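Local coordinates for protein gluconate kinase (Lactobacillus acidophilus, PDB 3GBT) that probably phosphorylates gluconate with ATP, as a gluconokinase of the FGGY family of carbohydrate kinases, at residues N248-D253 with Q446-I451; S252-L257 with K393-N398; K273-A278 with L387-K392. All coordinates share one frame; numbering follows the deposited sequence.

How the contacts relate
All three contacts join parts of the chain that are far apart in sequence. Contacts 1 and 2 share Ser252 and Asp253: the loop that touches 446-451 runs on into strand 254-259, which pairs with strand 396-400 in contact 2. Their centres are about 12 Å apart, and Ala249 CB lies 3.8 Å from Cys255 C. Contact 3 uses 387-392, which leads straight into 393-398; its centre is about 15 Å from that of contact 2, with Ile388 packing on Lys393 and Pro394. Contact 2 comes nearest the nucleotide site, the side chain of Leu257 being about 11 Å from Gly402 and Gly300, both seen to bind nucleotide; contacts 1 and 3 lie away from it.

Contact 1. Residues N248-D253 with Q446-I451; sequences NAIDSD and QDLSEI
Ile250 carries most of this contact, meeting Leu448, Ser449 and Ile451 with different parts of its branched side chain. The packing is mainly apolar, and no hydrogen bond crosses between the segments. CB of Ile250 lies 3.9 Å from CD1 of Leu448, the two side chains lying alongside and pointing opposite ways. The CG2 branch meets CG2 of Ile451 at 4.0 Å. The other branch sits between the backbone N and the carbonyl carbon (chi1 70°) and carries CD1 to 3.5 Å from CA of Ser449, against the backbone of the short 3-10 turn. A beta-branched residue suits this place because one arm fits between Leu448 and Ile451 while the other reaches Ser449. The amide oxygen of Asn248, OD1, rests 3.7 Å from the CG2 methyl of Ile451, a van der Waals contact.

Polar bonding shapes 446-451 from within. Asp447 OD2 accepts from both Ser449 OG and Ser449 N, which reach it from opposite faces of the carboxylate plane; the N-H bond makes an Asx turn at the start of the 3-10 segment. Across the contact, Asn248, with its positive phi of 67°, is the C-prime residue of a Schellman motif, a place asparagine tolerates well. The motif ties Asn248 and Ala249 back to the last turn of helix 239-245.

Ile245 of that helix packs on Leu448 and Ile451, as does Phe436, so this surface contact lies over the C-terminal end of helix 239-245 and the side of helix 429-441.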
ATOM      1  N   ASN A 248      10.207  10.099  -3.297  1.00 30.25           N
ATOM      2  CA  ASN A 248      11.079  10.389  -4.424  1.00 27.31           C
ATOM      3  C   ASN A 248      11.658   9.142  -5.102  1.00 26.01           C
ATOM      4  O   ASN A 248      12.709   9.196  -5.740  1.00 27.31           O
ATOM      5  CB  ASN A 248      12.189  11.353  -4.011  1.00 26.65           C
ATOM      6  CG  ASN A 248      12.762  12.105  -5.193  1.00 30.94           C
ATOM      7  OD1 ASN A 248      12.108  12.233  -6.237  1.00 28.05           O
ATOM      8  ND2 ASN A 248      13.990  12.593  -5.049  1.00 26.50           N
ATOM      9  N   ALA A 249      10.961   8.025  -4.975  1.00 26.65           N
ATOM     10  CA  ALA A 249      11.383   6.801  -5.635  1.00 27.53           C
ATOM     11  C   ALA A 249      10.676   6.731  -6.974  1.00 28.31           C
ATOM     12  O   ALA A 249       9.729   5.965  -7.138  1.00 28.65           O
ATOM     13  CB  ALA A 249      11.021   5.597  -4.782  1.00 26.95           C
ATOM     14  N   ILE A 250      11.132   7.536  -7.928  1.00 28.28           N
ATOM     15  CA  ILE A 250      10.390   7.736  -9.169  1.00 28.23           C
ATOM     16  C   ILE A 250      10.859   6.898 -10.365  1.00 30.94           C
ATOM     17  O   ILE A 250      10.189   6.868 -11.402  1.00 31.83           O
ATOM     18  CB  ILE A 250      10.366   9.221  -9.572  1.00 28.96           C
ATOM     19  CG1 ILE A 250      11.755   9.673 -10.016  1.00 30.20           C
ATOM     20  CG2 ILE A 250       9.858  10.087  -8.424  1.00 27.94           C
ATOM     21  CD1 ILE A 250      11.791  11.090 -10.513  1.00 30.40           C
ATOM     22  N   ASP A 251      12.000   6.223 -10.233  1.00 31.63           N
ATOM     23  CA  ASP A 251      12.536   5.409 -11.331  1.00 30.36           C
ATOM     24  C   ASP A 251      13.094   4.097 -10.808  1.00 30.26           C
ATOM     25  O   ASP A 251      13.155   3.885  -9.596  1.00 30.64           O
ATOM     26  CB  ASP A 251      13.605   6.172 -12.128  1.00 23.35           C
ATOM     27  CG  ASP A 251      14.712   6.723 -11.245  1.00 32.68           C
ATOM     28  OD1 ASP A 251      15.107   6.055 -10.264  1.00 37.09           O
ATOM     29  OD2 ASP A 251      15.202   7.836 -11.526  1.00 38.23           O
ATOM     30  N   SER A 252      13.518   3.229 -11.723  1.00 31.13           N
ATOM     31  CA  SER A 252      13.992   1.892 -11.353  1.00 32.01           C
ATOM     32  C   SER A 252      15.270   1.921 -10.528  1.00 32.61           C
ATOM     33  O   SER A 252      15.645   0.924  -9.917  1.00 36.12           O
ATOM     34  CB  SER A 252      14.200   1.026 -12.598  1.00 31.85           C
ATOM     35  OG  SER A 252      15.121   1.633 -13.494  1.00 40.05           O
ATOM     36  N   ASP A 253      15.952   3.058 -10.509  1.00 35.16           N
ATOM     37  CA  ASP A 253      17.207   3.140  -9.769  1.00 36.02           C
ATOM     38  C   ASP A 253      16.959   3.283  -8.276  1.00 31.48           C
ATOM     39  O   ASP A 253      17.891   3.313  -7.483  1.00 32.63           O
ATOM     40  CB  ASP A 253      18.075   4.284 -10.290  1.00 37.06           C
ATOM     41  CG  ASP A 253      18.746   3.944 -11.610  1.00 44.64           C
ATOM     42  OD1 ASP A 253      18.706   2.751 -11.996  1.00 42.53           O
ATOM     43  OD2 ASP A 253      19.297   4.864 -12.265  1.00 47.99           O
ATOM     44  N   GLN A 446       6.064  20.630 -13.563  1.00 38.26           N
ATOM     45  CA  GLN A 446       5.909  19.874 -14.798  1.00 45.35           C
ATOM     46  C   GLN A 446       6.281  18.398 -14.629  1.00 42.57           C
ATOM     47  O   GLN A 446       5.406  17.547 -14.497  1.00 42.78           O
ATOM     48  CB  GLN A 446       6.728  20.517 -15.922  1.00 48.15           C
ATOM     49  CG  GLN A 446       6.240  20.177 -17.323  1.00 55.29           C
ATOM     50  CD  GLN A 446       6.926  21.016 -18.399  1.00 69.94           C
ATOM     51  OE1 GLN A 446       7.685  20.491 -19.222  1.00 69.86           O
ATOM     52  NE2 GLN A 446       6.670  22.325 -18.388  1.00 67.80           N
ATOM     53  N   ASP A 447       7.576  18.099 -14.629  1.00 43.45           N
ATOM     54  CA  ASP A 447       8.030  16.711 -14.576  1.00 44.34           C
ATOM     55  C   ASP A 447       7.944  16.132 -13.162  1.00 40.52           C
ATOM     56  O   ASP A 447       8.057  16.856 -12.166  1.00 38.02           O
ATOM     57  CB  ASP A 447       9.462  16.583 -15.114  1.00 44.85           C
ATOM     58  CG  ASP A 447       9.790  15.163 -15.588  1.00 55.59           C
ATOM     59  OD1 ASP A 447       9.492  14.850 -16.767  1.00 62.78           O
ATOM     60  OD2 ASP A 447      10.351  14.361 -14.791  1.00 51.99           O
ATOM     61  N   LEU A 448       7.747  14.819 -13.089  1.00 40.26           N
ATOM     62  CA  LEU A 448       7.671  14.098 -11.822  1.00 36.35           C
ATOM     63  C   LEU A 448       8.947  14.296 -10.999  1.00 36.94           C
ATOM     64  O   LEU A 448       8.906  14.411  -9.775  1.00 33.88           O
ATOM     65  CB  LEU A 448       7.468  12.616 -12.096  1.00 34.13           C
ATOM     66  CG  LEU A 448       6.547  11.856 -11.150  1.00 40.67           C
ATOM     67  CD1 LEU A 448       6.989  10.403 -11.068  1.00 37.56           C
ATOM     68  CD2 LEU A 448       6.539  12.500  -9.777  1.00 36.89           C
ATOM     69  N   SER A 449      10.086  14.332 -11.680  1.00 36.97           N
ATOM     70  CA  SER A 449      11.365  14.506 -11.009  1.00 33.90           C
ATOM     71  C   SER A 449      11.341  15.709 -10.071  1.00 30.63           C
ATOM     72  O   SER A 449      12.066  15.765  -9.087  1.00 31.63           O
ATOM     73  CB  SER A 449      12.464  14.680 -12.046  1.00 35.24           C
ATOM     74  OG  SER A 449      12.080  15.672 -12.993  1.00 43.78           O
ATOM     75  N   GLU A 450      10.506  16.684 -10.380  1.00 35.18           N
ATOM     76  CA  GLU A 450      10.453  17.882  -9.564  1.00 33.83           C
ATOM     77  C   GLU A 450       9.923  17.623  -8.158  1.00 29.18           C
ATOM     78  O   GLU A 450      10.104  18.448  -7.271  1.00 29.31           O
ATOM     79  CB  GLU A 450       9.648  18.971 -10.269  1.00 35.24           C
ATOM     80  CG  GLU A 450      10.361  19.557 -11.464  1.00 35.34           C
ATOM     81  CD  GLU A 450       9.407  20.154 -12.490  1.00 39.20           C
ATOM     82  OE1 GLU A 450       8.431  20.826 -12.083  1.00 35.99           O
ATOM     83  OE2 GLU A 450       9.638  19.940 -13.705  1.00 38.93           O
ATOM     84  N   ILE A 451       9.281  16.475  -7.949  1.00 32.76           N
ATOM     85  CA  ILE A 451       8.775  16.113  -6.617  1.00 31.46           C
ATOM     86  C   ILE A 451       9.912  15.949  -5.603  1.00 29.17           C
ATOM     87  O   ILE A 451       9.700  16.029  -4.395  1.00 30.47           O
ATOM     88  CB  ILE A 451       7.873  14.841  -6.640  1.00 32.74           C
ATOM     89  CG1 ILE A 451       7.000  14.770  -5.381  1.00 30.77           C
ATOM     90  CG2 ILE A 451       8.702  13.569  -6.786  1.00 26.49           C
ATOM     91  CD1 ILE A 451       5.821  13.800  -5.502  1.00 26.02           C
TER

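Contact 2. Residues S252-L257 with K393-N398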
ATOM      1  N   SER A 252      13.518   3.229 -11.723  1.00 31.13           N
ATOM      2  CA  SER A 252      13.992   1.892 -11.353  1.00 32.01           C
ATOM      3  C   SER A 252      15.270   1.921 -10.528  1.00 32.61           C
ATOM      4  O   SER A 252      15.645   0.924  -9.917  1.00 36.12           O
ATOM      5  CB  SER A 252      14.200   1.026 -12.598  1.00 31.85           C
ATOM      6  OG  SER A 252      15.121   1.633 -13.494  1.00 40.05           O
ATOM      7  N   ASP A 253      15.952   3.058 -10.509  1.00 35.16           N
ATOM      8  CA  ASP A 253      17.207   3.140  -9.769  1.00 36.02           C
ATOM      9  C   ASP A 253      16.959   3.283  -8.276  1.00 31.48           C
ATOM     10  O   ASP A 253      17.891   3.313  -7.483  1.00 32.63           O
ATOM     11  CB  ASP A 253      18.075   4.284 -10.290  1.00 37.06           C
ATOM     12  CG  ASP A 253      18.746   3.944 -11.610  1.00 44.64           C
ATOM     13  OD1 ASP A 253      18.706   2.751 -11.996  1.00 42.53           O
ATOM     14  OD2 ASP A 253      19.297   4.864 -12.265  1.00 47.99           O
ATOM     15  N   HIS A 254      15.694   3.376  -7.900  1.00 31.84           N
ATOM     16  CA  HIS A 254      15.335   3.514  -6.505  1.00 29.70           C
ATOM     17  C   HIS A 254      14.216   2.552  -6.183  1.00 30.60           C
ATOM     18  O   HIS A 254      13.655   1.902  -7.066  1.00 30.40           O
ATOM     19  CB  HIS A 254      14.896   4.945  -6.200  1.00 26.07           C
ATOM     20  CG  HIS A 254      15.962   5.962  -6.453  1.00 30.74           C
ATOM     21  ND1 HIS A 254      16.381   6.303  -7.724  1.00 34.07           N
ATOM     22  CD2 HIS A 254      16.713   6.701  -5.600  1.00 29.97           C
ATOM     23  CE1 HIS A 254      17.339   7.208  -7.642  1.00 31.69           C
ATOM     24  NE2 HIS A 254      17.560   7.465  -6.363  1.00 32.43           N
ATOM     25  N   CYS A 255      13.902   2.451  -4.905  1.00 28.76           N
ATOM     26  CA  CYS A 255      12.667   1.818  -4.506  1.00 28.09           C
ATOM     27  C   CYS A 255      12.255   2.388  -3.170  1.00 24.91           C
ATOM     28  O   CYS A 255      13.034   3.064  -2.500  1.00 26.48           O
ATOM     29  CB  CYS A 255      12.829   0.306  -4.435  1.00 30.79           C
ATOM     30  SG  CYS A 255      14.132  -0.145  -3.358  1.00 43.00           S
ATOM     31  N   ALA A 256      11.012   2.135  -2.800  1.00 24.87           N
ATOM     32  CA  ALA A 256      10.476   2.651  -1.560  1.00 25.43           C
ATOM     33  C   ALA A 256      10.183   1.492  -0.610  1.00 25.18           C
ATOM     34  O   ALA A 256       9.467   0.548  -0.942  1.00 23.44           O
ATOM     35  CB  ALA A 256       9.216   3.447  -1.824  1.00 21.26           C
ATOM     36  N   LEU A 257      10.748   1.586   0.577  1.00 22.11           N
ATOM     37  CA  LEU A 257      10.486   0.640   1.618  1.00 18.79           C
ATOM     38  C   LEU A 257       9.804   1.419   2.694  1.00 19.58           C
ATOM     39  O   LEU A 257      10.395   2.322   3.277  1.00 20.21           O
ATOM     40  CB  LEU A 257      11.797   0.093   2.166  1.00 19.65           C
ATOM     41  CG  LEU A 257      11.750  -0.769   3.431  1.00 20.88           C
ATOM     42  CD1 LEU A 257      11.002  -2.061   3.148  1.00 20.51           C
ATOM     43  CD2 LEU A 257      13.171  -1.048   3.946  1.00 18.26           C
ATOM     44  N   LYS A 393      20.293  -3.777  -9.171  1.00 49.83           N
ATOM     45  CA  LYS A 393      19.920  -3.362  -7.826  1.00 46.54           C
ATOM     46  C   LYS A 393      19.761  -1.845  -7.780  1.00 45.07           C
ATOM     47  O   LYS A 393      20.542  -1.122  -8.395  1.00 41.71           O
ATOM     48  CB  LYS A 393      20.976  -3.797  -6.806  1.00 46.55           C
ATOM     49  CG  LYS A 393      21.010  -5.295  -6.523  1.00 54.53           C
ATOM     50  CD  LYS A 393      21.609  -5.586  -5.149  1.00 57.13           C
ATOM     51  CE  LYS A 393      22.940  -4.846  -4.954  1.00 57.94           C
ATOM     52  NZ  LYS A 393      23.611  -5.169  -3.647  1.00 49.36           N
ATOM     53  N   PRO A 394      18.742  -1.360  -7.050  1.00 41.27           N
ATOM     54  CA  PRO A 394      18.533   0.072  -6.830  1.00 34.83           C
ATOM     55  C   PRO A 394      19.767   0.636  -6.148  1.00 34.44           C
ATOM     56  O   PRO A 394      20.504  -0.126  -5.519  1.00 34.37           O
ATOM     57  CB  PRO A 394      17.359   0.093  -5.848  1.00 32.29           C
ATOM     58  CG  PRO A 394      17.469  -1.234  -5.135  1.00 35.94           C
ATOM     59  CD  PRO A 394      17.790  -2.161  -6.264  1.00 43.32           C
ATOM     60  N   VAL A 395      19.991   1.939  -6.258  1.00 30.14           N
ATOM     61  CA  VAL A 395      21.185   2.543  -5.671  1.00 28.38           C
ATOM     62  C   VAL A 395      20.954   2.918  -4.219  1.00 27.91           C
ATOM     63  O   VAL A 395      21.893   3.199  -3.488  1.00 29.87           O
ATOM     64  CB  VAL A 395      21.630   3.808  -6.439  1.00 28.81           C
ATOM     65  CG1 VAL A 395      21.824   3.485  -7.902  1.00 25.40           C
ATOM     66  CG2 VAL A 395      20.614   4.927  -6.255  1.00 26.83           C
ATOM     67  N   ALA A 396      19.696   2.930  -3.806  1.00 28.65           N
ATOM     68  CA  ALA A 396      19.359   3.261  -2.431  1.00 28.40           C
ATOM     69  C   ALA A 396      17.953   2.793  -2.155  1.00 26.63           C
ATOM     70  O   ALA A 396      17.185   2.567  -3.087  1.00 30.63           O
ATOM     71  CB  ALA A 396      19.480   4.754  -2.183  1.00 22.39           C
ATOM     72  N   ILE A 397      17.628   2.638  -0.876  1.00 26.26           N
ATOM     73  CA  ILE A 397      16.265   2.329  -0.452  1.00 25.55           C
ATOM     74  C   ILE A 397      15.687   3.559   0.222  1.00 25.43           C
ATOM     75  O   ILE A 397      16.230   4.051   1.211  1.00 25.85           O
ATOM     76  CB  ILE A 397      16.226   1.186   0.587  1.00 26.39           C
ATOM     77  CG1 ILE A 397      17.053  -0.029   0.130  1.00 24.52           C
ATOM     78  CG2 ILE A 397      14.781   0.807   0.893  1.00 25.70           C
ATOM     79  CD1 ILE A 397      16.574  -0.663  -1.159  1.00 25.39           C
ATOM     80  N   ASN A 398      14.587   4.078  -0.298  1.00 24.91           N
ATOM     81  CA  ASN A 398      14.004   5.247   0.340  1.00 23.91           C
ATOM     82  C   ASN A 398      13.020   4.808   1.410  1.00 24.52           C
ATOM     83  O   ASN A 398      11.963   4.230   1.115  1.00 23.44           O
ATOM     84  CB  ASN A 398      13.392   6.196  -0.691  1.00 23.41           C
ATOM     85  CG  ASN A 398      14.452   6.848  -1.567  1.00 27.59           C
ATOM     86  OD1 ASN A 398      14.153   7.670  -2.442  1.00 29.75           O
ATOM     87  ND2 ASN A 398      15.708   6.490  -1.325  1.00 28.04           N
TER
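Cys255 packs against Ile397 and Pro394 on the buried side of two neighbouring parallel strands. Its SG is 3.3 Å from CD1 of Ile397, a close approach, and 3.9 Å from CG of Pro394. The sulfur stands between the backbone N and the carbonyl carbon (chi1 56°), a position that a small side chain can take in so tight a place. Farther along, CG2 of Ile397, anti to its own backbone N, comes to 3.3 Å from CB of Leu257, where the two side chains cross obliquely. The backbones are joined here too: Asn398 N gives a hydrogen bond to Cys255 O, and its own O accepts from Leu257 N.

The side carrying the exposed Asp253 and Val395 and the partly exposed His254 is looser and nearer solvent, although one nearly straight backbone bond (168°) anchors it, Val395 N to Asp253 O at 2.8 Å. CG2 of Val395 lies over one face of the His254 ring, offset toward its rim, in a CH-pi contact 4.3 Å from the centroid. His254 ND1 is hydrogen-bonded to Asp251 OD1, which fixes the ring's rotation.

The two strands are central in the mixed sheet of the C-terminal FGGY domain, of the actin-like ATPase clan, 254-259 being flanked by 263-269 and 396-400 by 421-424. Ile265 and Thr267 touch Cys255, while helix 365-388 packs on Leu257 through Leu380 and on Pro394 through Ile388.

Contact 3. Residues K273-A278 with L387-K392; sequences KIDPSA and LIKNTK
Lys273 and Thr391 reach toward each other tip to tip, whereas Asp275 and Lys389 meet with their side chains at about a right angle. The Lys273 chain runs out extended and bends only at its last torsion (chi4 -103°), which sets NZ 3.1 Å from O of Leu387, near the end of the helix. The lysine's end packs on the CG2 methyl of Thr391, 3.4 Å from NZ of Lys273. A long flexible lysine suits this place, since its methylenes span the gap while its charge arrives beside carbonyl oxygens, which would probably stabilise it.

In the crossed pair, Lys389 stays extended beyond CG and brings CE and NZ across to Asp275 OD1. That oxygen of Asp275 lies 3.3 Å from CE of Lys389 and 3.6 Å from NZ, a long salt bridge. Asp275 CG is anti to the backbone N (chi1 -175°), which places OD1 beside the end of Lys389. Neither charge depends on this pairing alone: Lys389 NZ is hydrogen-bonded to Asn386 OD1, and the other carboxylate oxygen, Asp275 OD2, to Ser279 OG.

Both backbones turn here, Asp275 to Ala278 in a type I beta turn and Ile388 to Thr391 in a type II turn, where Asn390 takes the positive phi. The contact ties the loop between strands 263-269 and 281-284 to the last residues of helix 365-388 and the turn that follows, with Tyr280 touching both Asp275 and Leu387, and Tyr121 of helix 117-124 hydrogen-bonded through its OH to Asp275 N.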
ATOM      1  N   LYS A 273       5.871  -5.693 -16.049  1.00 38.98           N
ATOM      2  CA  LYS A 273       6.880  -6.677 -15.707  1.00 40.31           C
ATOM      3  C   LYS A 273       6.278  -7.581 -14.670  1.00 42.84           C
ATOM      4  O   LYS A 273       6.063  -7.184 -13.529  1.00 46.85           O
ATOM      5  CB  LYS A 273       8.148  -6.016 -15.156  1.00 42.24           C
ATOM      6  CG  LYS A 273       9.127  -7.002 -14.512  1.00 44.88           C
ATOM      7  CD  LYS A 273      10.531  -6.418 -14.382  1.00 48.76           C
ATOM      8  CE  LYS A 273      11.586  -7.508 -14.164  1.00 50.36           C
ATOM      9  NZ  LYS A 273      12.059  -7.619 -12.752  1.00 51.81           N
ATOM     10  N   ILE A 274       5.968  -8.799 -15.067  1.00 42.01           N
ATOM     11  CA  ILE A 274       5.358  -9.705 -14.130  1.00 38.28           C
ATOM     12  C   ILE A 274       6.342 -10.788 -13.775  1.00 43.55           C
ATOM     13  O   ILE A 274       7.368 -10.981 -14.444  1.00 41.07           O
ATOM     14  CB  ILE A 274       4.068 -10.306 -14.676  1.00 40.81           C
ATOM     15  CG1 ILE A 274       4.305 -10.876 -16.078  1.00 40.53           C
ATOM     16  CG2 ILE A 274       2.976  -9.241 -14.700  1.00 38.27           C
ATOM     17  CD1 ILE A 274       3.150 -11.695 -16.607  1.00 39.21           C
ATOM     18  N   ASP A 275       6.015 -11.480 -12.697  1.00 42.38           N
ATOM     19  CA  ASP A 275       6.868 -12.490 -12.131  1.00 39.99           C
ATOM     20  C   ASP A 275       6.293 -13.842 -12.502  1.00 40.72           C
ATOM     21  O   ASP A 275       5.128 -14.122 -12.221  1.00 37.55           O
ATOM     22  CB  ASP A 275       6.877 -12.314 -10.612  1.00 40.03           C
ATOM     23  CG  ASP A 275       7.826 -13.252  -9.920  1.00 39.41           C
ATOM     24  OD1 ASP A 275       9.046 -13.192 -10.190  1.00 39.08           O
ATOM     25  OD2 ASP A 275       7.344 -14.041  -9.084  1.00 45.46           O
ATOM     26  N   PRO A 276       7.104 -14.686 -13.153  1.00 45.25           N
ATOM     27  CA  PRO A 276       6.717 -16.078 -13.401  1.00 44.13           C
ATOM     28  C   PRO A 276       5.994 -16.674 -12.191  1.00 43.78           C
ATOM     29  O   PRO A 276       5.062 -17.462 -12.344  1.00 44.41           O
ATOM     30  CB  PRO A 276       8.064 -16.769 -13.603  1.00 42.04           C
ATOM     31  CG  PRO A 276       8.924 -15.716 -14.222  1.00 43.41           C
ATOM     32  CD  PRO A 276       8.456 -14.389 -13.660  1.00 47.12           C
ATOM     33  N   SER A 277       6.409 -16.275 -10.995  1.00 42.19           N
ATOM     34  CA  SER A 277       5.839 -16.823  -9.768  1.00 42.12           C
ATOM     35  C   SER A 277       4.765 -15.922  -9.157  1.00 42.10           C
ATOM     36  O   SER A 277       4.160 -16.264  -8.133  1.00 37.76           O
ATOM     37  CB  SER A 277       6.951 -17.055  -8.748  1.00 47.08           C
ATOM     38  OG  SER A 277       6.557 -18.005  -7.778  1.00 55.66           O
ATOM     39  N   ALA A 278       4.542 -14.767  -9.778  1.00 40.47           N
ATOM     40  CA  ALA A 278       3.532 -13.828  -9.314  1.00 36.73           C
ATOM     41  C   ALA A 278       3.769 -13.438  -7.865  1.00 34.43           C
ATOM     42  O   ALA A 278       2.821 -13.319  -7.085  1.00 33.98           O
ATOM     43  CB  ALA A 278       2.137 -14.424  -9.482  1.00 35.21           C
ATOM     44  N   LEU A 387      11.558  -8.294  -6.786  1.00 37.27           N
ATOM     45  CA  LEU A 387      11.419  -7.134  -7.647  1.00 38.33           C
ATOM     46  C   LEU A 387      12.561  -7.011  -8.638  1.00 43.98           C
ATOM     47  O   LEU A 387      12.339  -6.770  -9.825  1.00 47.57           O
ATOM     48  CB  LEU A 387      11.399  -5.873  -6.792  1.00 35.92           C
ATOM     49  CG  LEU A 387      10.068  -5.269  -6.375  1.00 32.27           C
ATOM     50  CD1 LEU A 387       8.970  -6.299  -6.296  1.00 32.95           C
ATOM     51  CD2 LEU A 387      10.233  -4.513  -5.066  1.00 30.60           C
ATOM     52  N   ILE A 388      13.787  -7.164  -8.149  1.00 44.62           N
ATOM     53  CA  ILE A 388      14.943  -6.731  -8.928  1.00 49.67           C
ATOM     54  C   ILE A 388      15.821  -7.851  -9.459  1.00 54.12           C
ATOM     55  O   ILE A 388      16.926  -7.597  -9.937  1.00 61.16           O
ATOM     56  CB  ILE A 388      15.794  -5.703  -8.153  1.00 48.17           C
ATOM     57  CG1 ILE A 388      16.398  -6.324  -6.899  1.00 45.18           C
ATOM     58  CG2 ILE A 388      14.945  -4.495  -7.780  1.00 50.48           C
ATOM     59  CD1 ILE A 388      17.802  -6.865  -7.099  1.00 52.81           C
ATOM     60  N   LYS A 389      15.338  -9.084  -9.394  1.00 50.47           N
ATOM     61  CA  LYS A 389      16.091 -10.178  -9.984  1.00 59.03           C
ATOM     62  C   LYS A 389      16.058 -10.024 -11.495  1.00 63.28           C
ATOM     63  O   LYS A 389      15.054  -9.575 -12.058  1.00 62.32           O
ATOM     64  CB  LYS A 389      15.569 -11.550  -9.535  1.00 60.83           C
ATOM     65  CG  LYS A 389      14.087 -11.805  -9.770  1.00 55.21           C
ATOM     66  CD  LYS A 389      13.656 -13.074  -9.041  1.00 51.88           C
ATOM     67  CE  LYS A 389      12.133 -13.242  -9.039  1.00 56.28           C
ATOM     68  NZ  LYS A 389      11.676 -14.254  -8.024  1.00 53.75           N
ATOM     69  N   ASN A 390      17.172 -10.374 -12.137  1.00 68.00           N
ATOM     70  CA  ASN A 390      17.358 -10.161 -13.572  1.00 68.83           C
ATOM     71  C   ASN A 390      17.493  -8.682 -13.947  1.00 70.22           C
ATOM     72  O   ASN A 390      17.481  -8.326 -15.127  1.00 70.97           O
ATOM     73  CB  ASN A 390      16.226 -10.809 -14.379  1.00 70.67           C
ATOM     74  CG  ASN A 390      16.339 -12.323 -14.437  1.00 77.01           C
ATOM     75  OD1 ASN A 390      17.063 -12.939 -13.648  1.00 73.41           O
ATOM     76  ND2 ASN A 390      15.621 -12.932 -15.378  1.00 75.09           N
ATOM     77  N   THR A 391      17.614  -7.820 -12.941  1.00 71.42           N
ATOM     78  CA  THR A 391      17.776  -6.388 -13.184  1.00 65.84           C
ATOM     79  C   THR A 391      18.752  -5.779 -12.177  1.00 65.77           C
ATOM     80  O   THR A 391      19.168  -6.438 -11.213  1.00 63.19           O
ATOM     81  CB  THR A 391      16.431  -5.624 -13.127  1.00 62.44           C
ATOM     82  OG1 THR A 391      16.373  -4.827 -11.937  1.00 64.66           O
ATOM     83  CG2 THR A 391      15.243  -6.589 -13.165  1.00 62.88           C
ATOM     84  N   LYS A 392      19.112  -4.519 -12.409  1.00 66.08           N
ATOM     85  CA  LYS A 392      20.100  -3.829 -11.586  1.00 60.39           C
ATOM     86  C   LYS A 392      19.522  -3.496 -10.218  1.00 55.08           C
ATOM     87  O   LYS A 392      18.395  -3.006 -10.114  1.00 53.76           O
ATOM     88  CB  LYS A 392      20.572  -2.547 -12.286  1.00 58.49           C
TER